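Local coordinates for DUF3822 family protein (PDB 3HRG), which is of unknown function but has an actin-like ATPase fold and belongs to the DUF3822 family, at residues A[94-99]-A[105-110]; A[115-120]-A[180-185]; A[227-232]-A[237-242]. All coordinates share one frame; numbering follows the deposited sequence. Where two conformers were deposited one is given.

Contact 1: A[94-99]-A[105-110]; sequences LFYHNH and EIVMYN. With PEG (di(hydroxyethyl)ether), chain D.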
loop_
_atom_site.group_PDB
_atom_site.type_symbol
_atom_site.label_atom_id
_atom_site.label_comp_id
_atom_site.label_asym_id
_atom_site.label_seq_id
_atom_site.Cartn_x
_atom_site.Cartn_y
_atom_site.Cartn_z
ATOM N N LEU A 94 -8.013 -14.886 -12.275
ATOM C CA LEU A 94 -6.600 -14.662 -11.984
ATOM C C LEU A 94 -6.363 -14.518 -10.489
ATOM O O LEU A 94 -5.445 -15.117 -9.907
ATOM C CB LEU A 94 -6.125 -13.382 -12.674
ATOM C CG LEU A 94 -5.911 -13.390 -14.195
ATOM C CD1 LEU A 94 -5.857 -11.977 -14.793
ATOM C CD2 LEU A 94 -4.658 -14.167 -14.510
ATOM N N PHE A 95 -7.196 -13.697 -9.860
ATOM C CA PHE A 95 -7.074 -13.456 -8.433
ATOM C C PHE A 95 -7.226 -14.730 -7.609
ATOM O O PHE A 95 -6.388 -15.009 -6.720
ATOM C CB PHE A 95 -8.095 -12.395 -8.020
ATOM C CG PHE A 95 -7.969 -11.954 -6.581
ATOM C CD1 PHE A 95 -7.017 -11.019 -6.214
ATOM C CD2 PHE A 95 -8.792 -12.484 -5.601
ATOM C CE1 PHE A 95 -6.918 -10.587 -4.891
ATOM C CE2 PHE A 95 -8.683 -12.080 -4.290
ATOM C CZ PHE A 95 -7.731 -11.111 -3.933
ATOM N N TYR A 96 -8.271 -15.501 -7.893
ATOM C CA TYR A 96 -8.521 -16.764 -7.155
ATOM C C TYR A 96 -7.609 -17.960 -7.517
ATOM O O TYR A 96 -7.692 -18.994 -6.850
ATOM C CB TYR A 96 -10.033 -17.094 -7.055
ATOM C CG TYR A 96 -10.726 -16.046 -6.180
ATOM C CD1 TYR A 96 -10.366 -15.876 -4.824
ATOM C CD2 TYR A 96 -11.715 -15.235 -6.685
ATOM C CE1 TYR A 96 -10.975 -14.923 -4.028
ATOM C CE2 TYR A 96 -12.349 -14.260 -5.873
ATOM C CZ TYR A 96 -11.958 -14.111 -4.545
ATOM O OH TYR A 96 -12.559 -13.161 -3.712
ATOM N N HIS A 97 -6.805 -17.824 -8.576
ATOM C CA HIS A 97 -5.749 -18.797 -8.874
ATOM C C HIS A 97 -4.462 -18.413 -8.063
ATOM O O HIS A 97 -3.480 -19.135 -8.061
ATOM C CB HIS A 97 -5.491 -18.971 -10.380
ATOM C CG HIS A 97 -6.425 -19.946 -11.034
ATOM N ND1 HIS A 97 -6.350 -21.303 -10.798
ATOM C CD2 HIS A 97 -7.423 -19.775 -11.935
ATOM C CE1 HIS A 97 -7.288 -21.919 -11.500
ATOM N NE2 HIS A 97 -7.948 -21.014 -12.203
ATOM N N ASN A 98 -4.475 -17.267 -7.394
ATOM C CA ASN A 98 -3.370 -16.832 -6.522
ATOM C C ASN A 98 -3.726 -16.663 -5.047
ATOM O O ASN A 98 -2.811 -16.571 -4.221
ATOM C CB ASN A 98 -2.811 -15.521 -7.060
ATOM C CG ASN A 98 -1.989 -15.718 -8.333
ATOM O OD1 ASN A 98 -0.843 -16.176 -8.283
ATOM N ND2 ASN A 98 -2.559 -15.383 -9.459
ATOM N N HIS A 99 -5.022 -16.561 -4.715
ATOM C CA HIS A 99 -5.475 -16.382 -3.330
ATOM C C HIS A 99 -6.630 -17.337 -3.058
ATOM O O HIS A 99 -7.415 -17.639 -3.947
ATOM C CB HIS A 99 -5.927 -14.949 -3.097
ATOM C CG HIS A 99 -4.859 -13.935 -3.377
ATOM N ND1 HIS A 99 -3.878 -13.624 -2.466
ATOM C CD2 HIS A 99 -4.615 -13.181 -4.467
ATOM C CE1 HIS A 99 -3.047 -12.750 -3.003
ATOM N NE2 HIS A 99 -3.489 -12.440 -4.205
ATOM N N GLU A 105 -15.899 -11.243 -0.018
ATOM C CA GLU A 105 -14.857 -10.452 -0.673
ATOM C C GLU A 105 -15.274 -10.024 -2.072
ATOM O O GLU A 105 -15.855 -10.796 -2.802
ATOM C CB GLU A 105 -13.548 -11.257 -0.772
ATOM C CG GLU A 105 -12.369 -10.510 -1.412
ATOM C CD GLU A 105 -11.079 -11.291 -1.324
ATOM O OE1 GLU A 105 -11.022 -12.476 -1.751
ATOM O OE2 GLU A 105 -10.080 -10.717 -0.820
ATOM N N ILE A 106 -14.965 -8.781 -2.415
ATOM C CA ILE A 106 -15.177 -8.219 -3.743
ATOM C C ILE A 106 -13.780 -8.054 -4.386
ATOM O O ILE A 106 -12.835 -7.626 -3.711
ATOM C CB ILE A 106 -15.904 -6.860 -3.664
ATOM C CG1 ILE A 106 -17.356 -7.070 -3.251
ATOM C CG2 ILE A 106 -15.886 -6.126 -4.990
ATOM C CD1 ILE A 106 -18.094 -5.749 -3.107
ATOM N N VAL A 107 -13.651 -8.388 -5.662
ATOM C CA VAL A 107 -12.392 -8.220 -6.388
ATOM C C VAL A 107 -12.472 -6.964 -7.272
ATOM O O VAL A 107 -13.405 -6.818 -8.057
ATOM C CB VAL A 107 -12.065 -9.442 -7.215
ATOM C CG1 VAL A 107 -10.768 -9.187 -8.031
ATOM C CG2 VAL A 107 -11.927 -10.691 -6.304
HETATM N N MSE A 108 -11.494 -6.066 -7.114
HETATM C CA MSE A 108 -11.390 -4.822 -7.862
HETATM C C MSE A 108 -10.024 -4.786 -8.521
HETATM O O MSE A 108 -9.212 -5.666 -8.279
HETATM C CB MSE A 108 -11.460 -3.646 -6.911
HETATM C CG MSE A 108 -12.531 -3.759 -5.861
HETATM SE SE MSE A 108 -12.735 -2.097 -4.938
HETATM C CE MSE A 108 -13.514 -1.086 -6.437
ATOM N N TYR A 109 -9.781 -3.788 -9.352
ATOM C CA TYR A 109 -8.472 -3.636 -9.955
ATOM C C TYR A 109 -8.154 -2.177 -10.299
ATOM O O TYR A 109 -9.051 -1.393 -10.563
ATOM C CB TYR A 109 -8.316 -4.507 -11.200
ATOM C CG TYR A 109 -9.161 -4.118 -12.351
ATOM C CD1 TYR A 109 -8.710 -3.187 -13.281
ATOM C CD2 TYR A 109 -10.427 -4.657 -12.533
ATOM C CE1 TYR A 109 -9.505 -2.801 -14.364
ATOM C CE2 TYR A 109 -11.201 -4.308 -13.616
ATOM C CZ TYR A 109 -10.732 -3.366 -14.520
ATOM O OH TYR A 109 -11.505 -2.997 -15.598
ATOM N N ASN A 110 -6.863 -1.856 -10.267
ATOM C CA ASN A 110 -6.336 -0.585 -10.681
ATOM C C ASN A 110 -5.366 -0.772 -11.848
ATOM O O ASN A 110 -4.434 -1.562 -11.749
ATOM C CB ASN A 110 -5.500 0.051 -9.601
ATOM C CG ASN A 110 -6.245 0.279 -8.297
ATOM O OD1 ASN A 110 -5.648 0.095 -7.238
ATOM N ND2 ASN A 110 -7.516 0.688 -8.354
HETATM C C1 PEG D . -4.237 -20.377 -3.681
HETATM O O1 PEG D . -5.269 -20.275 -4.679
HETATM C C2 PEG D . -2.863 -19.935 -4.193
HETATM O O2 PEG D . -2.019 -21.037 -4.549
HETATM C C3 PEG D . -0.644 -20.671 -4.696
HETATM O O HOH W 1 -15.283 -13.610 -3.781
#
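The rings of Y96 and F95 both turn an edge to the carboxylate of E105, whose OE1 lies near the plane of each. F95 CD2 stands 3.6 Å above the plane of the Y96 ring, over its centre, while H99 CD2 covers one face of the F95 ring near its rim. V107 approaches both rings obliquely, its CG2 lying 3.6 Å from Y96 CE2 and 3.7 Å from F95 CD2. The polar link is a short hydrogen bond from Y96 OH to E105 OE1, 2.6 Å, which reaches the carboxylate on its anti side, 26° out of plane. E105 gets there with CG anti to the backbone N (chi1 -178°) and the chain extended beyond it. A water donates to Y96 OH and to E105 O, joining the phenol to the strand backbone as well. The other carboxylate oxygen, E105 OE2, forms a salt bridge with R77. Replacing E105 with an alanine would probably leave the Y96 hydroxyl without this acceptor and take one counter-charge from R77. Helix 91-96 thus meets edge strand 105-112 through an aromatic and valine cluster bordered by a carboxylate, whose negative charge R77 and the phenol O-H probably stabilise.

Contact 2: A[115-120]-A[180-185]; sequences NNVVII and GQLLLA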
loop_
_atom_site.group_PDB
_atom_site.type_symbol
_atom_site.label_atom_id
_atom_site.label_comp_id
_atom_site.label_asym_id
_atom_site.label_seq_id
_atom_site.Cartn_x
_atom_site.Cartn_y
_atom_site.Cartn_z
ATOM N N ASN A 115 3.035 2.584 -15.815
ATOM C CA ASN A 115 3.907 1.437 -15.470
ATOM C C ASN A 115 3.589 0.136 -16.203
ATOM O O ASN A 115 4.228 -0.884 -15.954
ATOM C CB ASN A 115 3.834 1.195 -13.967
ATOM C CG ASN A 115 4.229 2.419 -13.174
ATOM O OD1 ASN A 115 3.370 3.164 -12.704
ATOM N ND2 ASN A 115 5.512 2.689 -13.109
ATOM N N ASN A 116 2.580 0.150 -17.072
ATOM C CA ASN A 116 2.158 -1.051 -17.807
ATOM C C ASN A 116 1.838 -2.269 -16.937
ATOM O O ASN A 116 2.176 -3.422 -17.276
ATOM C CB ASN A 116 3.176 -1.381 -18.901
ATOM C CG ASN A 116 3.159 -0.356 -19.992
ATOM O OD1 ASN A 116 2.155 -0.216 -20.703
ATOM N ND2 ASN A 116 4.261 0.363 -20.160
ATOM N N VAL A 117 1.183 -2.017 -15.809
ATOM C CA VAL A 117 0.761 -3.107 -14.966
ATOM C C VAL A 117 -0.621 -2.858 -14.391
ATOM O O VAL A 117 -1.144 -1.713 -14.400
ATOM C CB VAL A 117 1.721 -3.385 -13.779
ATOM C CG1 VAL A 117 3.174 -3.670 -14.226
ATOM C CG2 VAL A 117 1.704 -2.248 -12.798
ATOM N N VAL A 118 -1.209 -3.940 -13.901
ATOM C CA VAL A 118 -2.514 -3.897 -13.234
ATOM C C VAL A 118 -2.391 -4.573 -11.919
ATOM O O VAL A 118 -1.737 -5.596 -11.820
ATOM C CB VAL A 118 -3.570 -4.625 -14.070
ATOM C CG1 VAL A 118 -4.968 -4.671 -13.334
ATOM C CG2 VAL A 118 -3.674 -3.987 -15.416
ATOM N N ILE A 119 -3.021 -4.009 -10.891
ATOM C CA ILE A 119 -3.060 -4.596 -9.574
ATOM C C ILE A 119 -4.527 -4.995 -9.337
ATOM O O ILE A 119 -5.415 -4.129 -9.381
ATOM C CB ILE A 119 -2.641 -3.605 -8.477
ATOM C CG1 ILE A 119 -1.177 -3.153 -8.676
ATOM C CG2 ILE A 119 -2.845 -4.243 -7.049
ATOM C CD1 ILE A 119 -0.161 -4.261 -8.475
ATOM N N ILE A 120 -4.757 -6.305 -9.159
ATOM C CA ILE A 120 -6.058 -6.898 -8.872
ATOM C C ILE A 120 -6.046 -7.110 -7.361
ATOM O O ILE A 120 -5.074 -7.636 -6.836
ATOM C CB ILE A 120 -6.282 -8.210 -9.613
ATOM C CG1 ILE A 120 -6.027 -8.068 -11.122
ATOM C CG2 ILE A 120 -7.695 -8.689 -9.353
ATOM C CD1 ILE A 120 -5.951 -9.450 -11.900
ATOM N N GLY A 180 13.045 1.721 -13.417
ATOM C CA GLY A 180 11.652 2.057 -13.488
ATOM C C GLY A 180 10.690 0.959 -13.920
ATOM O O GLY A 180 9.492 1.186 -13.798
ATOM N N GLN A 181 11.174 -0.212 -14.383
ATOM C CA GLN A 181 10.284 -1.317 -14.809
ATOM C C GLN A 181 10.023 -2.223 -13.636
ATOM O O GLN A 181 10.956 -2.691 -13.008
ATOM C CB GLN A 181 10.887 -2.156 -15.941
ATOM C CG GLN A 181 10.093 -3.454 -16.296
ATOM C CD GLN A 181 8.655 -3.218 -16.745
ATOM O OE1 GLN A 181 7.715 -3.830 -16.207
ATOM N NE2 GLN A 181 8.467 -2.316 -17.708
ATOM N N LEU A 182 8.749 -2.471 -13.346
ATOM C CA LEU A 182 8.378 -3.326 -12.244
ATOM C C LEU A 182 8.675 -4.765 -12.636
ATOM O O LEU A 182 8.182 -5.224 -13.644
ATOM C CB LEU A 182 6.890 -3.185 -11.930
ATOM C CG LEU A 182 6.375 -4.039 -10.758
ATOM C CD1 LEU A 182 7.041 -3.639 -9.445
ATOM C CD2 LEU A 182 4.841 -3.924 -10.630
ATOM N N LEU A 183 9.474 -5.445 -11.847
ATOM C CA LEU A 183 9.851 -6.856 -12.072
ATOM C C LEU A 183 8.991 -7.835 -11.260
ATOM O O LEU A 183 8.750 -8.967 -11.696
ATOM C CB LEU A 183 11.308 -7.065 -11.663
ATOM C CG LEU A 183 12.410 -6.228 -12.333
ATOM C CD1 LEU A 183 13.734 -6.405 -11.578
ATOM C CD2 LEU A 183 12.561 -6.532 -13.815
ATOM N N LEU A 184 8.530 -7.390 -10.086
ATOM C CA LEU A 184 7.758 -8.213 -9.173
ATOM C C LEU A 184 7.066 -7.377 -8.122
ATOM O O LEU A 184 7.650 -6.383 -7.644
ATOM C CB LEU A 184 8.709 -9.195 -8.465
ATOM C CG LEU A 184 8.225 -10.179 -7.396
ATOM C CD1 LEU A 184 9.076 -11.488 -7.478
ATOM C CD2 LEU A 184 8.230 -9.564 -6.008
ATOM N N ALA A 185 5.836 -7.777 -7.784
ATOM C CA ALA A 185 5.077 -7.169 -6.676
ATOM C C ALA A 185 4.337 -8.296 -5.954
ATOM O O ALA A 185 3.458 -8.925 -6.543
ATOM C CB ALA A 185 4.105 -6.164 -7.183
HETATM O O HOH W 2 6.762 -1.185 -14.926
#
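V117 and L182 cross at about a right angle, and their methyl groups make the apolar touch between strands 117-124 and 181-189. At chi1 -57°, with CG1 anti to the carbonyl carbon, both methyls of V117 come near L182 CD2, V117 CG1 at 4.0 Å and V117 CG2 at 4.2 Å. M80 of strand 78-82 packs on V117 and L182 alike, adding a third apolar side chain. Beside this patch a water spans the two backbones: it donates to N115 O at 2.8 Å and accepts from L182 N, also at 2.8 Å. The amide of N115 comes no closer to G180 than 4.3 Å, from ND2 to O, and G180 O is instead hydrogen-bonded to S152 OG of helix 144-154. N116 and V117 form a G1 beta bulge opposite L112, at the start of the strand. The three-stranded antiparallel sheet and the five-stranded sheet bordered by strand 181-189 have no direct hydrogen bond between these segments; buried methyls, flanked by M80, and one bridging water join them, the water satisfying a carbonyl and an N-H that do not meet directly.

Contact 3: A[227-232]-A[237-242]; sequences TLMNEL and LQVFIM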
loop_
_atom_site.group_PDB
_atom_site.type_symbol
_atom_site.label_atom_id
_atom_site.label_comp_id
_atom_site.label_asym_id
_atom_site.label_seq_id
_atom_site.Cartn_x
_atom_site.Cartn_y
_atom_site.Cartn_z
ATOM N N THR A 227 18.394 -6.631 14.855
ATOM C CA THR A 227 18.508 -8.024 14.415
ATOM C C THR A 227 18.235 -8.158 12.930
ATOM O O THR A 227 18.984 -8.841 12.211
ATOM C CB THR A 227 17.566 -8.920 15.232
ATOM O OG1 THR A 227 17.949 -8.823 16.601
ATOM C CG2 THR A 227 17.651 -10.392 14.782
ATOM N N LEU A 228 17.168 -7.523 12.470
ATOM C CA LEU A 228 16.822 -7.531 11.077
ATOM C C LEU A 228 17.992 -7.041 10.198
ATOM O O LEU A 228 18.395 -7.734 9.244
ATOM C CB LEU A 228 15.586 -6.650 10.845
ATOM C CG LEU A 228 15.043 -6.498 9.432
ATOM C CD1 LEU A 228 14.598 -7.851 8.845
ATOM C CD2 LEU A 228 13.884 -5.470 9.452
HETATM N N MSE A 229 18.538 -5.869 10.530
HETATM C CA MSE A 229 19.620 -5.260 9.730
HETATM C C MSE A 229 20.911 -6.081 9.809
HETATM O O MSE A 229 21.603 -6.275 8.794
HETATM C CB MSE A 229 19.881 -3.808 10.155
HETATM C CG MSE A 229 18.714 -2.904 10.013
HETATM SE SE MSE A 229 18.302 -2.631 8.158
HETATM C CE MSE A 229 19.712 -1.315 7.835
ATOM N N ASN A 230 21.245 -6.582 10.989
ATOM C CA ASN A 230 22.475 -7.379 11.116
ATOM C C ASN A 230 22.457 -8.613 10.226
ATOM O O ASN A 230 23.461 -8.921 9.603
ATOM C CB ASN A 230 22.755 -7.784 12.553
ATOM C CG ASN A 230 23.268 -6.641 13.386
ATOM O OD1 ASN A 230 23.626 -5.584 12.852
ATOM N ND2 ASN A 230 23.331 -6.841 14.701
ATOM N N GLU A 231 21.317 -9.297 10.175
ATOM C CA GLU A 231 21.170 -10.487 9.336
ATOM C C GLU A 231 21.118 -10.151 7.866
ATOM O O GLU A 231 21.774 -10.809 7.069
ATOM C CB GLU A 231 19.931 -11.306 9.693
ATOM C CG GLU A 231 20.223 -12.392 10.672
ATOM C CD GLU A 231 21.170 -13.456 10.066
ATOM O OE1 GLU A 231 20.964 -13.933 8.908
ATOM O OE2 GLU A 231 22.143 -13.775 10.738
ATOM N N LEU A 232 20.300 -9.184 7.480
ATOM C CA LEU A 232 20.255 -8.810 6.060
ATOM C C LEU A 232 21.626 -8.358 5.515
ATOM O O LEU A 232 21.973 -8.704 4.374
ATOM C CB LEU A 232 19.205 -7.729 5.811
ATOM C CG LEU A 232 17.732 -8.114 5.925
ATOM C CD1 LEU A 232 16.912 -6.835 6.007
ATOM C CD2 LEU A 232 17.235 -9.053 4.797
ATOM N N LEU A 237 24.777 -6.198 0.586
ATOM C CA LEU A 237 25.750 -5.191 0.970
ATOM C C LEU A 237 25.224 -3.745 0.925
ATOM O O LEU A 237 25.813 -2.898 1.577
ATOM C CB LEU A 237 27.038 -5.381 0.161
ATOM C CG LEU A 237 27.672 -6.793 0.299
ATOM C CD1 LEU A 237 29.004 -6.920 -0.477
ATOM C CD2 LEU A 237 27.869 -7.184 1.770
ATOM N N GLN A 238 24.142 -3.475 0.194
ATOM C CA GLN A 238 23.576 -2.118 0.088
ATOM C C GLN A 238 22.138 -2.165 0.641
ATOM O O GLN A 238 21.197 -2.503 -0.094
ATOM C CB GLN A 238 23.572 -1.614 -1.377
ATOM C CG GLN A 238 24.899 -1.837 -2.202
ATOM C CD GLN A 238 26.140 -1.284 -1.574
ATOM O OE1 GLN A 238 26.097 -0.268 -0.876
ATOM N NE2 GLN A 238 27.302 -1.926 -1.868
ATOM N N VAL A 239 21.995 -1.930 1.945
ATOM C CA VAL A 239 20.683 -1.938 2.620
ATOM C C VAL A 239 20.434 -0.562 3.240
ATOM O O VAL A 239 21.305 -0.025 3.920
ATOM C CB VAL A 239 20.573 -2.996 3.742
ATOM C CG1 VAL A 239 19.133 -3.016 4.302
ATOM C CG2 VAL A 239 20.935 -4.372 3.246
ATOM N N PHE A 240 19.261 0.004 2.993
ATOM C CA PHE A 240 18.904 1.339 3.519
ATOM C C PHE A 240 17.531 1.384 4.171
ATOM O O PHE A 240 16.662 0.572 3.842
ATOM C CB PHE A 240 18.875 2.352 2.376
ATOM C CG PHE A 240 20.122 2.388 1.579
ATOM C CD1 PHE A 240 21.175 3.194 1.959
ATOM C CD2 PHE A 240 20.241 1.614 0.430
ATOM C CE1 PHE A 240 22.362 3.213 1.218
ATOM C CE2 PHE A 240 21.421 1.644 -0.322
ATOM C CZ PHE A 240 22.479 2.434 0.071
ATOM N N ILE A 241 17.373 2.299 5.131
ATOM C CA ILE A 241 16.099 2.560 5.783
ATOM C C ILE A 241 15.636 3.826 5.112
ATOM O O ILE A 241 16.316 4.864 5.201
ATOM C CB ILE A 241 16.200 2.814 7.289
ATOM C CG1 ILE A 241 16.852 1.629 7.991
ATOM C CG2 ILE A 241 14.782 3.122 7.884
ATOM C CD1 ILE A 241 16.099 0.413 7.859
HETATM N N MSE A 242 14.506 3.747 4.433
HETATM C CA MSE A 242 13.988 4.871 3.698
HETATM C C MSE A 242 13.547 6.024 4.586
HETATM O O MSE A 242 13.182 5.837 5.741
HETATM C CB MSE A 242 12.759 4.478 2.886
HETATM C CG MSE A 242 12.965 3.422 1.879
HETATM SE SE MSE A 242 11.349 3.277 0.842
HETATM C CE MSE A 242 11.546 4.867 -0.285
#
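M229 of helix 225-235 packs on V239 and I241 of strand 239-241 within a beta-alpha-beta unit, in which strand 215-220 leads into the helix and the chain returns along the parallel neighbouring strand. Strand 239-241 is an outermost strand of its five-stranded mixed sheet, so this contact lies at the margin of the sheet and near the surface. M229 is a selenomethionine, and the end of its chain does the touching. M229 SE lies 3.8 Å from I241 CD1 and 4.0 Å from V239 CG1; M229 CE is 4.0 Å from each of those two atoms. The base of the side chain does not aim at the strand. CG stands anti to the carbonyl carbon (chi1 -60°), and bends at chi2 (-68°) and chi3 (-79°) fold the chain round until selenium and methyl lie against both residues. V239 and M229 run past one another in opposite directions, whereas I241 crosses the selenomethionine at a slant and adds CG1, 4.1 Å from M229 CE. V239 and I241 are two apart on the strand and both reach the helix; F240 between them points away, and its ring meets that of H217. L218 of strand 215-220 also receives M229, carrying the apolar surface on to the next strand. Nearby, L232 points toward the strand from the helix, packing on L216 of strand 215-220 and on L200 of helix 193-206. No hydrogen bond crosses between the two segments. Across them the contact is apolar, resting on dispersion and burial of aliphatic surface; the selenomethionine stands where the natural protein probably has methionine, whose sulfur would fill the same role.

In the fold
The three contacts follow in series along the chain. Contacts 1 and 2, with centres about 16 Å apart, share a three-stranded antiparallel sheet: strand 105-112 of contact 1 lies next to strand 117-124 of contact 2, and the two touch directly, with a probable hydrogen bond from N110 N to I119 O (2.8 Å). Contact 2 then reaches across to strand 181-189, at one margin of a five-stranded mixed sheet whose opposite margin, strand 239-241, carries contact 3, about 25 Å away between centres. Contacts 1 and 3 lie about 32 Å apart. Two five-stranded sheets with the same 3-2-1-4-5 strand order suit the actin-like fold, and contact 2 ties the small sheet to the later one.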